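Local coordinates for protein ribonucleoside-diphosphate reductase (Pseudomonas aeruginosa, PDB 5IM3) that probably reduces ribonucleoside diphosphates to the deoxyribonucleotides needed for DNA synthesis, under allosteric control by bound nucleotides, at residues 52-60 with 114-122; 382-393 with 429-440. All coordinates share one frame; numbering follows the deposited sequence.

Interaction 1 of 2, residues 52-60 with 114-122; sequences AITKAFLAV and EQKVARDYV. With DTP (2'-deoxyadenosine 5'-triphosphate), chain D.
V117 fits into the angle between A56, F57 and V60, and its two methyls divide the work of joining the helices. With CG1 anti to the backbone N (chi1 -176°), that methyl sits squarely over the face of the F57 ring, a CH-pi contact of 4.0 Å from CG1 to the ring centroid. The same CG1 touches A56 CB at 3.7 Å, while V117 CG2 reaches V60 CG2. The small side chain of A56 lies where the helix segments approach, their axes 9.0 Å apart at a steep crossing of 111°, and probably helps that closeness. A56 CB also meets the edge of the Y121 ring at CD2, 3.7 Å away, and the deoxyribose of dATP lies over one face of that ring, C2' above its centre. The tyrosine hydroxyl is held by Q102, which also binds a nucleotide. From the other helix A59 CB approaches adenine N1 at 3.5 Å, and K55 lies along the C8 side of the base.

Packing slackens towards the solvent side. V60 is partly exposed and meets the carboxylate of D120, whose OD2 is its nearest atom to V60 CG1, whereas K116 runs off towards solvent. E114, at the N-cap position, brings its carboxylate near F57 CE1 with the two planes 72° apart. Beyond this contact, R119 forms salt bridges to E106 and E126 of a second subunit.

No hydrogen bond links the segments, so shape and apolar contact join these ATP-cone helices. Because the nucleotide is itself part of the packing, its binding could plausibly influence how the two helices sit.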
loop_
_atom_site.group_PDB
_atom_site.type_symbol
_atom_site.label_atom_id
_atom_site.label_comp_id
_atom_site.label_asym_id
_atom_site.label_seq_id
_atom_site.Cartn_x
_atom_site.Cartn_y
_atom_site.Cartn_z
ATOM N N ALA A 52 46.804 -5.885 -42.633
ATOM C CA ALA A 52 47.187 -6.194 -41.259
ATOM C C ALA A 52 46.400 -7.384 -40.721
ATOM O O ALA A 52 46.980 -8.346 -40.204
ATOM C CB ALA A 52 46.983 -4.967 -40.371
ATOM N N ILE A 53 45.072 -7.337 -40.839
ATOM C CA ILE A 53 44.239 -8.423 -40.328
ATOM C C ILE A 53 44.536 -9.719 -41.074
ATOM O O ILE A 53 44.557 -10.803 -40.479
ATOM C CB ILE A 53 42.749 -8.045 -40.425
ATOM C CG1 ILE A 53 42.474 -6.758 -39.644
ATOM C CG2 ILE A 53 41.870 -9.184 -39.900
ATOM C CD1 ILE A 53 41.045 -6.269 -39.749
ATOM N N THR A 54 44.758 -9.632 -42.387
ATOM C CA THR A 54 45.052 -10.833 -43.162
ATOM C C THR A 54 46.350 -11.484 -42.696
ATOM O O THR A 54 46.445 -12.715 -42.631
ATOM C CB THR A 54 45.126 -10.496 -44.652
ATOM O OG1 THR A 54 43.907 -9.870 -45.064
ATOM C CG2 THR A 54 45.344 -11.759 -45.479
ATOM N N LYS A 55 47.361 -10.673 -42.373
ATOM C CA LYS A 55 48.598 -11.219 -41.821
ATOM C C LYS A 55 48.317 -12.068 -40.587
ATOM O O LYS A 55 48.898 -13.146 -40.419
ATOM C CB LYS A 55 49.570 -10.094 -41.465
ATOM C CG LYS A 55 50.114 -9.288 -42.639
ATOM C CD LYS A 55 51.250 -8.378 -42.168
ATOM C CE LYS A 55 51.601 -7.289 -43.176
ATOM N NZ LYS A 55 51.753 -5.943 -42.532
ATOM N N ALA A 56 47.425 -11.596 -39.712
ATOM C CA ALA A 56 47.159 -12.308 -38.466
ATOM C C ALA A 56 46.415 -13.614 -38.710
ATOM O O ALA A 56 46.627 -14.590 -37.983
ATOM C CB ALA A 56 46.367 -11.416 -37.510
ATOM N N PHE A 57 45.538 -13.656 -39.715
ATOM C CA PHE A 57 44.877 -14.913 -40.047
ATOM C C PHE A 57 45.871 -15.914 -40.618
ATOM O O PHE A 57 45.865 -17.091 -40.238
ATOM C CB PHE A 57 43.735 -14.669 -41.032
ATOM C CG PHE A 57 42.431 -14.311 -40.374
ATOM C CD1 PHE A 57 41.563 -15.302 -39.945
ATOM C CD2 PHE A 57 42.071 -12.986 -40.192
ATOM C CE1 PHE A 57 40.364 -14.978 -39.342
ATOM C CE2 PHE A 57 40.873 -12.656 -39.587
ATOM C CZ PHE A 57 40.019 -13.651 -39.162
ATOM N N LEU A 58 46.744 -15.464 -41.521
ATOM C CA LEU A 58 47.732 -16.354 -42.114
ATOM C C LEU A 58 48.811 -16.775 -41.129
ATOM O O LEU A 58 49.554 -17.716 -41.422
ATOM C CB LEU A 58 48.374 -15.685 -43.330
ATOM C CG LEU A 58 47.520 -15.706 -44.598
ATOM C CD1 LEU A 58 48.101 -14.769 -45.645
ATOM C CD2 LEU A 58 47.403 -17.126 -45.149
ATOM N N ALA A 59 48.909 -16.116 -39.976
ATOM C CA ALA A 59 49.900 -16.510 -38.983
ATOM C C ALA A 59 49.419 -17.703 -38.168
ATOM O O ALA A 59 50.188 -18.634 -37.912
ATOM C CB ALA A 59 50.219 -15.331 -38.065
ATOM N N VAL A 60 48.150 -17.698 -37.764
ATOM C CA VAL A 60 47.633 -18.793 -36.954
ATOM C C VAL A 60 47.268 -19.985 -37.830
ATOM O O VAL A 60 47.428 -21.136 -37.410
ATOM C CB VAL A 60 46.433 -18.313 -36.119
ATOM C CG1 VAL A 60 46.796 -17.034 -35.373
ATOM C CG2 VAL A 60 45.214 -18.094 -36.993
ATOM N N GLU A 114 36.908 -14.132 -32.634
ATOM C CA GLU A 114 38.137 -14.678 -33.216
ATOM C C GLU A 114 39.224 -14.695 -32.141
ATOM O O GLU A 114 40.155 -13.888 -32.124
ATOM C CB GLU A 114 38.565 -13.862 -34.428
ATOM C CG GLU A 114 37.538 -13.801 -35.548
ATOM C CD GLU A 114 37.466 -15.083 -36.357
ATOM O OE1 GLU A 114 38.287 -15.992 -36.112
ATOM O OE2 GLU A 114 36.589 -15.178 -37.246
ATOM N N GLN A 115 39.091 -15.655 -31.225
ATOM C CA GLN A 115 39.949 -15.672 -30.045
ATOM C C GLN A 115 41.407 -15.922 -30.412
ATOM O O GLN A 115 42.303 -15.250 -29.891
ATOM C CB GLN A 115 39.459 -16.728 -29.055
ATOM C CG GLN A 115 40.106 -16.639 -27.677
ATOM C CD GLN A 115 41.115 -17.743 -27.422
ATOM O OE1 GLN A 115 41.009 -18.837 -27.975
ATOM N NE2 GLN A 115 42.102 -17.460 -26.578
ATOM N N LYS A 116 41.665 -16.884 -31.302
ATOM C CA LYS A 116 43.042 -17.246 -31.620
ATOM C C LYS A 116 43.708 -16.201 -32.509
ATOM O O LYS A 116 44.910 -15.947 -32.381
ATOM C CB LYS A 116 43.084 -18.620 -32.287
ATOM C CG LYS A 116 42.523 -19.735 -31.420
ATOM C CD LYS A 116 42.550 -21.080 -32.138
ATOM C CE LYS A 116 41.936 -22.180 -31.280
ATOM N NZ LYS A 116 41.975 -23.509 -31.954
ATOM N N VAL A 117 42.951 -15.591 -33.421
ATOM C CA VAL A 117 43.537 -14.562 -34.275
ATOM C C VAL A 117 43.699 -13.261 -33.503
ATOM O O VAL A 117 44.703 -12.556 -33.658
ATOM C CB VAL A 117 42.688 -14.361 -35.545
ATOM C CG1 VAL A 117 43.357 -13.349 -36.471
ATOM C CG2 VAL A 117 42.484 -15.677 -36.276
ATOM N N ALA A 118 42.721 -12.922 -32.658
ATOM C CA ALA A 118 42.810 -11.691 -31.882
ATOM C C ALA A 118 44.005 -11.723 -30.938
ATOM O O ALA A 118 44.762 -10.750 -30.845
ATOM C CB ALA A 118 41.516 -11.461 -31.104
ATOM N N ARG A 119 44.195 -12.838 -30.229
ATOM C CA ARG A 119 45.262 -12.896 -29.235
ATOM C C ARG A 119 46.634 -12.891 -29.897
ATOM O O ARG A 119 47.583 -12.303 -29.365
ATOM C CB ARG A 119 45.094 -14.127 -28.341
ATOM C CG ARG A 119 45.678 -15.412 -28.895
ATOM C CD ARG A 119 45.265 -16.609 -28.048
ATOM N NE ARG A 119 45.476 -16.388 -26.618
ATOM C CZ ARG A 119 46.631 -16.578 -25.985
ATOM N NH1 ARG A 119 47.703 -16.991 -26.650
ATOM N NH2 ARG A 119 46.718 -16.346 -24.679
ATOM N N ASP A 120 46.767 -13.536 -31.056
ATOM C CA ASP A 120 48.043 -13.482 -31.759
ATOM C C ASP A 120 48.263 -12.112 -32.383
ATOM O O ASP A 120 49.411 -11.685 -32.552
ATOM C CB ASP A 120 48.112 -14.589 -32.810
ATOM C CG ASP A 120 48.304 -15.959 -32.188
ATOM O OD1 ASP A 120 49.263 -16.118 -31.404
ATOM O OD2 ASP A 120 47.490 -16.868 -32.458
ATOM N N TYR A 121 47.181 -11.404 -32.713
ATOM C CA TYR A 121 47.308 -10.011 -33.125
ATOM C C TYR A 121 47.837 -9.162 -31.976
ATOM O O TYR A 121 48.769 -8.369 -32.150
ATOM C CB TYR A 121 45.956 -9.484 -33.612
ATOM C CG TYR A 121 46.045 -8.194 -34.395
ATOM C CD1 TYR A 121 46.169 -6.973 -33.750
ATOM C CD2 TYR A 121 46.001 -8.198 -35.784
ATOM C CE1 TYR A 121 46.254 -5.794 -34.461
ATOM C CE2 TYR A 121 46.080 -7.022 -36.506
ATOM C CZ TYR A 121 46.207 -5.823 -35.839
ATOM O OH TYR A 121 46.289 -4.647 -36.550
ATOM N N VAL A 122 47.257 -9.331 -30.784
ATOM C CA VAL A 122 47.722 -8.606 -29.603
ATOM C C VAL A 122 49.187 -8.924 -29.331
ATOM O O VAL A 122 50.016 -8.022 -29.160
ATOM C CB VAL A 122 46.840 -8.946 -28.386
ATOM C CG1 VAL A 122 47.513 -8.515 -27.083
ATOM C CG2 VAL A 122 45.475 -8.289 -28.513
HETATM P PG DTP D . 56.134 -2.068 -36.617
HETATM O O1G DTP D . 55.618 -1.591 -37.883
HETATM O O2G DTP D . 57.135 -3.170 -36.748
HETATM O O3G DTP D . 56.700 -0.978 -35.757
HETATM P PB DTP D . 53.446 -3.069 -36.152
HETATM O O1B DTP D . 52.822 -2.023 -36.980
HETATM O O2B DTP D . 52.606 -3.324 -34.909
HETATM O O3B DTP D . 54.935 -2.668 -35.761
HETATM P PA DTP D . 53.783 -4.611 -38.567
HETATM O O1A DTP D . 54.630 -5.792 -38.834
HETATM O O2A DTP D . 54.355 -3.339 -39.213
HETATM O O3A DTP D . 53.625 -4.403 -36.997
HETATM O "O5'" DTP D . 52.286 -4.758 -39.023
HETATM C "C5'" DTP D . 51.608 -6.008 -38.832
HETATM C "C4'" DTP D . 50.330 -5.843 -38.046
HETATM O "O4'" DTP D . 49.419 -6.901 -38.410
HETATM C "C3'" DTP D . 50.496 -5.911 -36.520
HETATM O "O3'" DTP D . 49.967 -4.736 -35.904
HETATM C "C2'" DTP D . 49.685 -7.136 -36.098
HETATM C "C1'" DTP D . 49.402 -7.879 -37.392
HETATM N N9 DTP D . 50.358 -8.933 -37.725
HETATM C C8 DTP D . 51.344 -8.933 -38.674
HETATM N N7 DTP D . 52.076 -10.021 -38.687
HETATM C C5 DTP D . 51.529 -10.795 -37.674
HETATM C C6 DTP D . 51.854 -12.070 -37.175
HETATM N N6 DTP D . 52.894 -12.792 -37.598
HETATM N N1 DTP D . 51.090 -12.565 -36.179
HETATM C C2 DTP D . 50.081 -11.824 -35.713
HETATM N N3 DTP D . 49.693 -10.606 -36.090
HETATM C C4 DTP D . 50.463 -10.141 -37.080
#

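Interaction 2 of 2, residues 382-393 with 429-440. With DTP (2'-deoxyadenosine 5'-triphosphate), chain G; DTP (2'-deoxyadenosine 5'-triphosphate), chain F.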
loop_
_atom_site.group_PDB
_atom_site.type_symbol
_atom_site.label_atom_id
_atom_site.label_comp_id
_atom_site.label_asym_id
_atom_site.label_seq_id
_atom_site.Cartn_x
_atom_site.Cartn_y
_atom_site.Cartn_z
ATOM N N LEU A 382 5.510 27.277 39.414
ATOM C CA LEU A 382 5.872 28.080 38.250
ATOM C C LEU A 382 7.218 28.769 38.434
ATOM O O LEU A 382 8.002 28.875 37.483
ATOM C CB LEU A 382 4.786 29.121 37.964
ATOM C CG LEU A 382 4.864 29.768 36.574
ATOM C CD1 LEU A 382 4.626 28.744 35.480
ATOM C CD2 LEU A 382 3.874 30.930 36.467
ATOM N N SER A 383 7.496 29.264 39.640
ATOM C CA SER A 383 8.784 29.902 39.895
ATOM C C SER A 383 9.926 28.903 39.753
ATOM O O SER A 383 10.947 29.198 39.122
ATOM C CB SER A 383 8.781 30.531 41.286
ATOM O OG SER A 383 9.986 31.234 41.532
ATOM N N GLY A 384 9.764 27.705 40.318
ATOM C CA GLY A 384 10.795 26.691 40.200
ATOM C C GLY A 384 10.902 26.112 38.807
ATOM O O GLY A 384 11.986 25.704 38.382
ATOM N N ILE A 385 9.790 26.065 38.073
ATOM C CA ILE A 385 9.859 25.686 36.665
ATOM C C ILE A 385 10.766 26.650 35.915
ATOM O O ILE A 385 11.675 26.235 35.183
ATOM C CB ILE A 385 8.448 25.636 36.053
ATOM C CG1 ILE A 385 7.732 24.359 36.503
ATOM C CG2 ILE A 385 8.505 25.706 34.524
ATOM C CD1 ILE A 385 6.233 24.401 36.327
ATOM N N TYR A 386 10.549 27.953 36.097
ATOM C CA TYR A 386 11.355 28.937 35.389
ATOM C C TYR A 386 12.720 29.148 36.034
ATOM O O TYR A 386 13.620 29.694 35.384
ATOM C CB TYR A 386 10.578 30.252 35.267
ATOM C CG TYR A 386 9.734 30.220 34.016
ATOM C CD1 TYR A 386 8.485 29.612 34.012
ATOM C CD2 TYR A 386 10.219 30.727 32.818
ATOM C CE1 TYR A 386 7.727 29.545 32.858
ATOM C CE2 TYR A 386 9.472 30.665 31.661
ATOM C CZ TYR A 386 8.229 30.069 31.682
ATOM O OH TYR A 386 7.488 30.010 30.527
ATOM N N GLY A 387 12.903 28.712 37.280
ATOM C CA GLY A 387 14.245 28.578 37.810
ATOM C C GLY A 387 15.006 27.447 37.147
ATOM O O GLY A 387 16.220 27.543 36.953
ATOM N N ALA A 388 14.300 26.376 36.768
ATOM C CA ALA A 388 14.931 25.267 36.061
ATOM C C ALA A 388 15.250 25.643 34.618
ATOM O O ALA A 388 16.283 25.228 34.075
ATOM C CB ALA A 388 14.025 24.038 36.108
ATOM N N ILE A 389 14.372 26.419 33.979
ATOM C CA ILE A 389 14.693 26.953 32.658
ATOM C C ILE A 389 15.933 27.827 32.742
ATOM O O ILE A 389 16.805 27.784 31.868
ATOM C CB ILE A 389 13.502 27.742 32.082
ATOM C CG1 ILE A 389 12.233 26.889 32.058
ATOM C CG2 ILE A 389 13.831 28.246 30.681
ATOM C CD1 ILE A 389 12.347 25.656 31.220
ATOM N N HIS A 390 16.016 28.647 33.789
ATOM C CA HIS A 390 17.168 29.519 33.972
ATOM C C HIS A 390 18.449 28.709 34.153
ATOM O O HIS A 390 19.491 29.045 33.579
ATOM C CB HIS A 390 16.925 30.430 35.174
ATOM C CG HIS A 390 18.025 31.411 35.433
ATOM N ND1 HIS A 390 19.238 31.043 35.972
ATOM C CD2 HIS A 390 18.083 32.752 35.256
ATOM C CE1 HIS A 390 20.004 32.112 36.101
ATOM N NE2 HIS A 390 19.325 33.162 35.674
ATOM N N ASP A 391 18.387 27.637 34.947
ATOM C CA ASP A 391 19.556 26.785 35.140
ATOM C C ASP A 391 19.965 26.114 33.834
ATOM O O ASP A 391 21.158 26.027 33.519
ATOM C CB ASP A 391 19.273 25.736 36.215
ATOM C CG ASP A 391 19.104 26.344 37.592
ATOM O OD1 ASP A 391 19.601 27.467 37.813
ATOM O OD2 ASP A 391 18.481 25.697 38.460
ATOM N N ASN A 392 18.987 25.637 33.059
ATOM C CA ASN A 392 19.281 25.050 31.756
ATOM C C ASN A 392 20.122 25.996 30.914
ATOM O O ASN A 392 21.127 25.594 30.318
ATOM C CB ASN A 392 17.981 24.715 31.022
ATOM C CG ASN A 392 17.459 23.328 31.344
ATOM O OD1 ASN A 392 16.743 22.734 30.540
ATOM N ND2 ASN A 392 17.808 22.804 32.515
ATOM N N ALA A 393 19.723 27.266 30.864
ATOM C CA ALA A 393 20.448 28.235 30.050
ATOM C C ALA A 393 21.869 28.431 30.569
ATOM O O ALA A 393 22.826 28.421 29.790
ATOM C CB ALA A 393 19.689 29.561 30.014
ATOM N N PHE A 429 5.580 23.911 28.659
ATOM C CA PHE A 429 6.852 24.251 29.280
ATOM C C PHE A 429 8.028 23.607 28.547
ATOM O O PHE A 429 9.083 24.223 28.388
ATOM C CB PHE A 429 6.823 23.851 30.749
ATOM C CG PHE A 429 5.811 24.617 31.553
ATOM C CD1 PHE A 429 5.860 25.991 31.601
ATOM C CD2 PHE A 429 4.807 23.968 32.242
ATOM C CE1 PHE A 429 4.937 26.709 32.325
ATOM C CE2 PHE A 429 3.877 24.682 32.971
ATOM C CZ PHE A 429 3.943 26.052 33.014
ATOM N N LEU A 430 7.861 22.367 28.084
ATOM C CA LEU A 430 8.928 21.748 27.306
ATOM C C LEU A 430 9.212 22.530 26.039
ATOM O O LEU A 430 10.345 22.545 25.557
ATOM C CB LEU A 430 8.572 20.303 26.969
ATOM C CG LEU A 430 8.528 19.392 28.191
ATOM C CD1 LEU A 430 8.058 18.002 27.793
ATOM C CD2 LEU A 430 9.895 19.325 28.858
ATOM N N LYS A 431 8.200 23.207 25.500
ATOM C CA LYS A 431 8.431 24.076 24.357
ATOM C C LYS A 431 9.363 25.226 24.721
ATOM O O LYS A 431 10.181 25.654 23.905
ATOM C CB LYS A 431 7.101 24.606 23.828
ATOM C CG LYS A 431 7.257 25.614 22.703
ATOM C CD LYS A 431 7.698 24.937 21.412
ATOM C CE LYS A 431 6.543 24.181 20.780
ATOM N NZ LYS A 431 6.866 23.780 19.392
ATOM N N VAL A 432 9.230 25.753 25.941
ATOM C CA VAL A 432 10.156 26.782 26.403
ATOM C C VAL A 432 11.565 26.208 26.521
ATOM O O VAL A 432 12.544 26.849 26.142
ATOM C CB VAL A 432 9.673 27.373 27.739
ATOM C CG1 VAL A 432 10.644 28.435 28.241
ATOM C CG2 VAL A 432 8.263 27.961 27.583
ATOM N N VAL A 433 11.685 24.991 27.052
ATOM C CA VAL A 433 12.979 24.310 27.100
ATOM C C VAL A 433 13.550 24.185 25.698
ATOM O O VAL A 433 14.708 24.522 25.438
ATOM C CB VAL A 433 12.832 22.929 27.766
ATOM C CG1 VAL A 433 14.127 22.131 27.635
ATOM C CG2 VAL A 433 12.426 23.076 29.220
ATOM N N ASN A 434 12.727 23.678 24.777
ATOM C CA ASN A 434 13.167 23.447 23.409
ATOM C C ASN A 434 13.757 24.709 22.793
ATOM O O ASN A 434 14.814 24.663 22.155
ATOM C CB ASN A 434 11.981 22.948 22.584
ATOM C CG ASN A 434 12.340 22.685 21.146
ATOM O OD1 ASN A 434 12.729 21.575 20.783
ATOM N ND2 ASN A 434 12.213 23.707 20.311
ATOM N N ASP A 435 13.090 25.851 22.983
ATOM C CA ASP A 435 13.562 27.094 22.388
ATOM C C ASP A 435 14.740 27.687 23.144
ATOM O O ASP A 435 15.481 28.492 22.571
ATOM C CB ASP A 435 12.420 28.106 22.317
ATOM C CG ASP A 435 11.320 27.671 21.363
ATOM O OD1 ASP A 435 10.978 26.468 21.353
ATOM O OD2 ASP A 435 10.801 28.529 20.618
ATOM N N THR A 436 14.931 27.307 24.407
ATOM C CA THR A 436 16.138 27.700 25.123
ATOM C C THR A 436 17.351 26.955 24.582
ATOM O O THR A 436 18.422 27.542 24.405
ATOM C CB THR A 436 15.955 27.440 26.617
ATOM O OG1 THR A 436 14.920 28.294 27.120
ATOM C CG2 THR A 436 17.248 27.693 27.387
ATOM N N ALA A 437 17.198 25.660 24.298
ATOM C CA ALA A 437 18.293 24.897 23.709
ATOM C C ALA A 437 18.705 25.480 22.359
ATOM O O ALA A 437 19.900 25.545 22.042
ATOM C CB ALA A 437 17.884 23.434 23.579
ATOM N N VAL A 438 17.732 25.931 21.562
ATOM C CA VAL A 438 18.052 26.614 20.310
ATOM C C VAL A 438 18.764 27.936 20.583
ATOM O O VAL A 438 19.694 28.314 19.861
ATOM C CB VAL A 438 16.777 26.828 19.473
ATOM C CG1 VAL A 438 17.078 27.674 18.242
ATOM C CG2 VAL A 438 16.173 25.495 19.054
ATOM N N ALA A 439 18.332 28.665 21.621
ATOM C CA ALA A 439 18.866 30.003 21.872
ATOM C C ALA A 439 20.294 29.953 22.410
ATOM O O ALA A 439 21.111 30.830 22.104
ATOM C CB ALA A 439 17.966 30.753 22.851
ATOM N N VAL A 440 20.607 28.946 23.228
ATOM C CA VAL A 440 21.916 28.844 23.862
ATOM C C VAL A 440 22.843 27.888 23.122
ATOM O O VAL A 440 24.020 27.774 23.483
ATOM C CB VAL A 440 21.759 28.429 25.341
ATOM C CG1 VAL A 440 23.058 28.626 26.113
ATOM C CG2 VAL A 440 20.648 29.237 26.008
HETATM P PG DTP G . -0.515 24.963 44.532
HETATM O O1G DTP G . -1.675 24.925 43.596
HETATM O O2G DTP G . -0.869 24.511 45.950
HETATM O O3G DTP G . 0.651 24.104 44.045
HETATM P PB DTP G . 1.463 27.027 44.167
HETATM O O1B DTP G . 2.512 26.000 44.312
HETATM O O2B DTP G . 1.817 28.283 44.963
HETATM O O3B DTP G . 0.074 26.436 44.676
HETATM P PA DTP G . 2.338 27.251 41.494
HETATM O O1A DTP G . 3.442 26.584 42.161
HETATM O O2A DTP G . 2.823 28.599 41.013
HETATM O O3A DTP G . 1.258 27.438 42.642
HETATM O "O5'" DTP G . 1.843 26.377 40.279
HETATM C "C5'" DTP G . 1.639 24.953 40.390
HETATM C "C4'" DTP G . 1.558 24.343 39.013
HETATM O "O4'" DTP G . 0.610 25.085 38.215
HETATM C "C3'" DTP G . 2.868 24.316 38.224
HETATM O "O3'" DTP G . 2.999 23.079 37.522
HETATM C "C2'" DTP G . 2.719 25.477 37.250
HETATM C "C1'" DTP G . 1.219 25.541 37.019
HETATM N N9 DTP G . 0.720 26.881 36.743
HETATM C C8 DTP G . 0.452 27.849 37.674
HETATM N N7 DTP G . 0.067 28.993 37.160
HETATM C C5 DTP G . 0.070 28.756 35.794
HETATM C C6 DTP G . -0.256 29.566 34.691
HETATM N N6 DTP G . -0.664 30.833 34.795
HETATM N N1 DTP G . -0.157 29.019 33.460
HETATM C C2 DTP G . 0.239 27.748 33.351
HETATM N N3 DTP G . 0.577 26.888 34.315
HETATM C C4 DTP G . 0.469 27.458 35.523
HETATM P PG DTP F . 30.633 39.349 28.594
HETATM O O1G DTP F . 30.707 38.750 27.222
HETATM O O2G DTP F . 29.810 40.640 28.639
HETATM O O3G DTP F . 32.012 39.638 29.203
HETATM P PB DTP F . 28.713 38.492 30.623
HETATM O O1B DTP F . 28.833 37.517 31.733
HETATM O O2B DTP F . 28.652 39.920 31.149
HETATM O O3B DTP F . 29.941 38.346 29.620
HETATM P PA DTP F . 26.881 36.916 29.011
HETATM O O1A DTP F . 26.236 36.015 29.985
HETATM O O2A DTP F . 28.092 36.206 28.398
HETATM O O3A DTP F . 27.398 38.216 29.769
HETATM O "O5'" DTP F . 25.954 37.409 27.827
HETATM C "C5'" DTP F . 26.245 38.531 26.969
HETATM C "C4'" DTP F . 25.362 38.420 25.754
HETATM O "O4'" DTP F . 25.688 37.207 25.040
HETATM C "C3'" DTP F . 23.860 38.360 26.041
HETATM O "O3'" DTP F . 23.145 39.079 25.035
HETATM C "C2'" DTP F . 23.558 36.870 25.977
HETATM C "C1'" DTP F . 24.547 36.374 24.936
HETATM N N9 DTP F . 24.974 34.994 25.126
HETATM C C8 DTP F . 25.804 34.518 26.108
HETATM N N7 DTP F . 25.986 33.221 26.071
HETATM C C5 DTP F . 25.226 32.813 24.984
HETATM C C6 DTP F . 24.989 31.549 24.414
HETATM N N6 DTP F . 25.509 30.413 24.885
HETATM N N1 DTP F . 24.183 31.490 23.332
HETATM C C2 DTP F . 23.654 32.623 22.862
HETATM N N3 DTP F . 23.800 33.869 23.318
HETATM C C4 DTP F . 24.602 33.897 24.390
#
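The carbonyl oxygen of V432, whose methyls touch Y386 and I389 across the contact, takes two bonds from T436: the backbone N at 3.0 Å and the hydroxyl OG1 at 2.9 Å. They arrive from opposite faces of the carbonyl plane, the hydroxyl tilted 35° out of it, and fix the rotation of the threonine. OG1 thus faces I389 CG2, and the other branch, CG2, rests against A393 CB at 4.0 Å. The OG1 atom is also hydrogen-bonded to Y386 of another subunit, the third, and Y386 here pairs likewise with T436 of that subunit.

Around this buried polar point the fit is apolar. I389 pushes CD1 against V433 CG2, closer than two methyls normally sit, so this spacing is doubtful in detail, while its CG2 meets V432 CG1. At the other end F429 turns its ring beneath I385, whose CG2 (anti to the backbone N) lies over the face in a CH-pi contact displaced from the ring centre, 4.3 Å from the centroid. L382 CD1 presses on F429 CZ at 3.7 Å. The adenine N3 of one dATP nears the edge of the same ring, and L382 N gives the 5' alpha-phosphate oxygen O2A a weak bond. At the far end V440 O accepts a weak bond from N6 of another dATP.

The helices run nearly parallel, 21° apart, as in successive beta-alpha-beta crossovers of the ten-stranded barrel. Paired with their copies in the third subunit, they form the four-helix dimer interface typical of class I ribonucleotide reductases, with a specificity-site dATP at either end.

How the interactions relate
Interaction 1 closes before interaction 2 opens, and the two belong to different domains: 52-60 with 114-122 to the first ATP cone, 382-393 with 429-440 to the barrel domain. Their centres are about 83 Å apart, their nearest atoms about 65 Å, and they lie on opposite sides of the chain's centre. They share no sheet or helix; strands 373-377, 401-405 and 450-455 of the barrel come before, between and after the second pair in sequence. Each nevertheless joins two helices beside bound dATP and faces a neighbouring copy of the protein. The example thus separates two regulatory sites in one chain, the ATP cone generally governing overall activity and the barrel-domain site substrate specificity.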